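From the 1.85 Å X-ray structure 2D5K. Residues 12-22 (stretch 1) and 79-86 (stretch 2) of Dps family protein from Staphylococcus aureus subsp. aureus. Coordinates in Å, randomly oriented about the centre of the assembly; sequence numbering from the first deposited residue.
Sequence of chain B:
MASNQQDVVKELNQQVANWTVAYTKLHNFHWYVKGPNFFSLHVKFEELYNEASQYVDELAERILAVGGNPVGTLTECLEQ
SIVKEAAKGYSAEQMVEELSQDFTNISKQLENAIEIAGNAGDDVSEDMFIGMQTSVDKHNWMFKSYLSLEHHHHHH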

# COMPACT_ATOMS: atom_id res chain seq x y z
N LEU B 12 -6.61 36.64 5.38
CA LEU B 12 -6.79 35.32 4.80
C LEU B 12 -6.99 35.43 3.28
O LEU B 12 -6.38 34.68 2.52
N ASN B 13 -7.83 36.36 2.85
CA ASN B 13 -8.07 36.54 1.43
C ASN B 13 -6.83 37.03 0.70
O ASN B 13 -6.61 36.69 -0.47
N GLN B 14 -6.01 37.82 1.38
CA GLN B 14 -4.78 38.32 0.77
C GLN B 14 -3.93 37.12 0.36
O GLN B 14 -3.33 37.12 -0.72
N GLN B 15 -3.89 36.09 1.20
CA GLN B 15 -3.11 34.90 0.89
C GLN B 15 -3.82 34.03 -0.15
O GLN B 15 -3.16 33.41 -0.99
N VAL B 16 -5.15 33.97 -0.11
CA VAL B 16 -5.86 33.17 -1.11
C VAL B 16 -5.51 33.76 -2.48
O VAL B 16 -5.26 33.02 -3.44
N ALA B 17 -5.48 35.08 -2.54
CA ALA B 17 -5.15 35.80 -3.77
C ALA B 17 -3.70 35.53 -4.18
O ALA B 17 -3.44 35.16 -5.33
N ASN B 18 -2.77 35.71 -3.25
CA ASN B 18 -1.35 35.48 -3.53
C ASN B 18 -1.09 34.09 -4.10
O ASN B 18 -0.41 33.94 -5.11
N TRP B 19 -1.62 33.07 -3.43
CA TRP B 19 -1.38 31.71 -3.85
C TRP B 19 -2.14 31.26 -5.08
O TRP B 19 -1.73 30.32 -5.75
N THR B 20 -3.24 31.93 -5.38
CA THR B 20 -3.99 31.58 -6.58
C THR B 20 -3.14 32.08 -7.75
O THR B 20 -2.97 31.38 -8.75
N VAL B 21 -2.59 33.28 -7.62
CA VAL B 21 -1.74 33.83 -8.67
C VAL B 21 -0.46 33.00 -8.77
O VAL B 21 -0.02 32.66 -9.87
N ALA B 22 0.12 32.66 -7.62
CA ALA B 22 1.35 31.87 -7.59
C ALA B 22 1.13 30.50 -8.22
O ALA B 22 2.02 29.95 -8.87
N GLU B 79 -6.24 41.32 -8.38
CA GLU B 79 -6.34 42.65 -7.79
C GLU B 79 -5.66 42.75 -6.42
O GLU B 79 -4.99 43.74 -6.13
N GLN B 80 -5.83 41.73 -5.59
CA GLN B 80 -5.26 41.75 -4.24
C GLN B 80 -3.84 41.20 -4.11
O GLN B 80 -3.07 41.68 -3.27
N SER B 81 -3.50 40.21 -4.92
CA SER B 81 -2.19 39.57 -4.87
C SER B 81 -0.95 40.45 -4.94
O SER B 81 -0.86 41.36 -5.77
N ILE B 82 0.03 40.18 -4.08
CA ILE B 82 1.29 40.91 -4.11
C ILE B 82 2.23 40.11 -5.01
O ILE B 82 3.33 40.56 -5.36
N VAL B 83 1.78 38.92 -5.39
CA VAL B 83 2.54 38.06 -6.29
C VAL B 83 2.08 38.45 -7.69
O VAL B 83 0.89 38.40 -7.99
N LYS B 84 3.02 38.87 -8.53
CA LYS B 84 2.68 39.27 -9.88
C LYS B 84 2.83 38.11 -10.84
O LYS B 84 3.56 37.16 -10.57
N GLU B 85 2.13 38.18 -11.97
CA GLU B 85 2.19 37.12 -12.96
C GLU B 85 3.56 37.06 -13.62
O GLU B 85 4.30 38.05 -13.64
N ALA B 86 3.89 35.90 -14.17
CA ALA B 86 5.17 35.70 -14.83
C ALA B 86 5.31 36.56 -16.07
O ALA B 86 4.34 36.81 -16.79

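Stretch 2 leaves its helix against the side of a continuous helix, and two of its backbone groups, Gln 80 O and Ile 82 N, are met by side chains of that helix. Glu 79 still belongs to the helix and points away, touching nothing on stretch 1. Gln 80 is the first residue to engage. Its CA-to-CB bond points toward stretch 1, and an extended side chain (chi1 m, chi2 t) lies along the helix: Gln 80 CB rests 3.8 Å from Ala 17 CB, while Gln 80 NE2 reaches to 3.5 Å from Asn 13 O. The methyl of Ala 17 also points toward stretch 2, and its small size goes with this close approach.

Gln 14 meets the carbonyl of Gln 80 once directly and once through a water. That residue starts sideways, but chi1 t and chi2 p bring its amide over, so that Gln 14 NE2 donates to Gln 80 O at 2.9 Å. Water 1 closes the other side of the amide, donating to Gln 14 OE1 at 2.9 Å and to Gln 80 O at 2.7 Å.

Ser 81, the first residue to leave helical phi/psi, makes the closest backbone approach, its CA 4.4 Å from Asn 18 CA. Ser 81 CB sits 3.4 Å from Val 21 CG2 and 3.7 Å from Ala 17 O. With chi1 t, Ser 81 OG turns back on its own loop and donates to Val 83 O at 2.7 Å, bracing the turn from within.

At Ile 82 the backbone matters most. Ile 82 N donates to Asn 18 OD1 at 2.8 Å with a nearly straight 167° angle. Asn 18, rotamer m, has further partners on its own helix: Gln 14 NE2 donates to the same Asn 18 OD1 at 2.9 Å, and Asn 18 ND2 donates to Gln 15 OE1 at 3.2 Å, so that one buried amide bonds to the loop and to its helix neighbours at once. The CA-to-CB bond of Ile 82 points sideways; with chi1 p, Ile 82 CG1 comes to 3.3 Å from Asn 18 OD1 and Ile 82 CG2 to 3.6 Å from Gln 14 NE2.

Val 83 points toward the helix and supplies the apolar contact. In its t rotamer, Val 83 CG1 meets Val 21 CG1 at 4.1 Å and Ala 22 CB at 4.3 Å, while Val 83 CG2 lies 3.8 Å from Asn 18 O. Val 21, also t, sends its own CG1 to 3.3 Å from Val 83 O.

Lys 84 points away and is exposed. The CA-to-CB bond of Glu 85 points sideways, but the end of the side chain comes nearer; Glu 85 CG lies 4.2 Å from Val 21 CG1, and water 2 donates to both Glu 85 OE2 and Val 21 O, each at 2.8 Å. Ala 86 is already out of reach.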

# COMPACT_ATOMS: atom_id res chain seq x y z
CB LEU B 12 -8.00 34.61 5.44
CG LEU B 12 -7.78 34.09 6.87
CD1 LEU B 12 -9.12 33.78 7.53
CD2 LEU B 12 -6.90 32.85 6.83
CB ASN B 13 -9.24 37.50 1.17
CG ASN B 13 -10.56 36.78 1.05
OD1 ASN B 13 -10.63 35.67 0.51
ND2 ASN B 13 -11.63 37.40 1.55
CB GLN B 14 -4.00 39.19 1.76
CG GLN B 14 -2.61 39.60 1.29
CD GLN B 14 -2.63 40.54 0.10
OE1 GLN B 14 -3.15 41.65 0.18
NE2 GLN B 14 -2.06 40.10 -1.02
CB GLN B 15 -2.83 34.08 2.15
CG GLN B 15 -1.94 34.79 3.17
CD GLN B 15 -0.70 35.40 2.54
OE1 GLN B 15 -0.02 34.76 1.73
NE2 GLN B 15 -0.39 36.63 2.92
CB VAL B 16 -7.40 33.22 -0.92
CG1 VAL B 16 -8.09 32.47 -2.06
CG2 VAL B 16 -7.77 32.58 0.41
CB ALA B 17 -5.37 37.29 -3.58
CB ASN B 18 -0.50 35.59 -2.26
CG ASN B 18 -0.40 37.00 -1.72
OD1 ASN B 18 -0.59 37.98 -2.44
ND2 ASN B 18 -0.07 37.11 -0.43
CB TRP B 19 -1.57 30.77 -2.66
CG TRP B 19 -0.52 31.03 -1.62
CD1 TRP B 19 -0.61 31.85 -0.52
CD2 TRP B 19 0.84 30.55 -1.64
NE1 TRP B 19 0.60 31.92 0.13
CE2 TRP B 19 1.51 31.13 -0.54
CE3 TRP B 19 1.55 29.70 -2.49
CZ2 TRP B 19 2.85 30.88 -0.26
CZ3 TRP B 19 2.89 29.45 -2.22
CH2 TRP B 19 3.53 30.04 -1.11
CB THR B 20 -5.37 32.24 -6.60
OG1 THR B 20 -6.18 31.69 -5.55
CG2 THR B 20 -6.07 31.99 -7.93
CB VAL B 21 -1.37 35.30 -8.40
CG1 VAL B 21 -0.43 35.81 -9.48
CG2 VAL B 21 -2.63 36.15 -8.37
CB ALA B 22 1.84 31.71 -6.16
CB GLU B 79 -7.81 43.06 -7.64
CG GLU B 79 -8.63 42.92 -8.91
CD GLU B 79 -10.06 43.41 -8.74
OE1 GLU B 79 -10.71 43.06 -7.73
OE2 GLU B 79 -10.55 44.14 -9.63
CB GLN B 80 -6.17 40.97 -3.29
CG GLN B 80 -7.65 41.32 -3.39
CD GLN B 80 -8.50 40.52 -2.42
OE1 GLN B 80 -9.73 40.52 -2.50
NE2 GLN B 80 -7.84 39.85 -1.48
CB SER B 81 -2.10 38.52 -5.98
OG SER B 81 -0.82 37.90 -5.98
CB ILE B 82 1.94 41.06 -2.71
CG1 ILE B 82 2.26 39.68 -2.12
CG2 ILE B 82 1.02 41.86 -1.80
CD1 ILE B 82 3.12 39.75 -0.87
CB VAL B 83 2.24 36.57 -6.06
CG1 VAL B 83 2.92 35.73 -7.14
CG2 VAL B 83 2.72 36.14 -4.68
CB LYS B 84 3.56 40.46 -10.30
CG LYS B 84 3.45 41.64 -9.34
CD LYS B 84 1.98 42.04 -9.14
CE LYS B 84 1.79 42.94 -7.92
NZ LYS B 84 2.56 44.20 -8.00
CB GLU B 85 1.10 37.31 -14.01
CG GLU B 85 -0.29 37.35 -13.40
CD GLU B 85 -1.32 36.62 -14.24
OE1 GLU B 85 -1.90 37.24 -15.16
OE2 GLU B 85 -1.53 35.42 -13.98
CB ALA B 86 5.33 34.23 -15.20
O HOH W 1 -3.07 43.86 -1.65
O HOH W 2 0.14 33.88 -12.41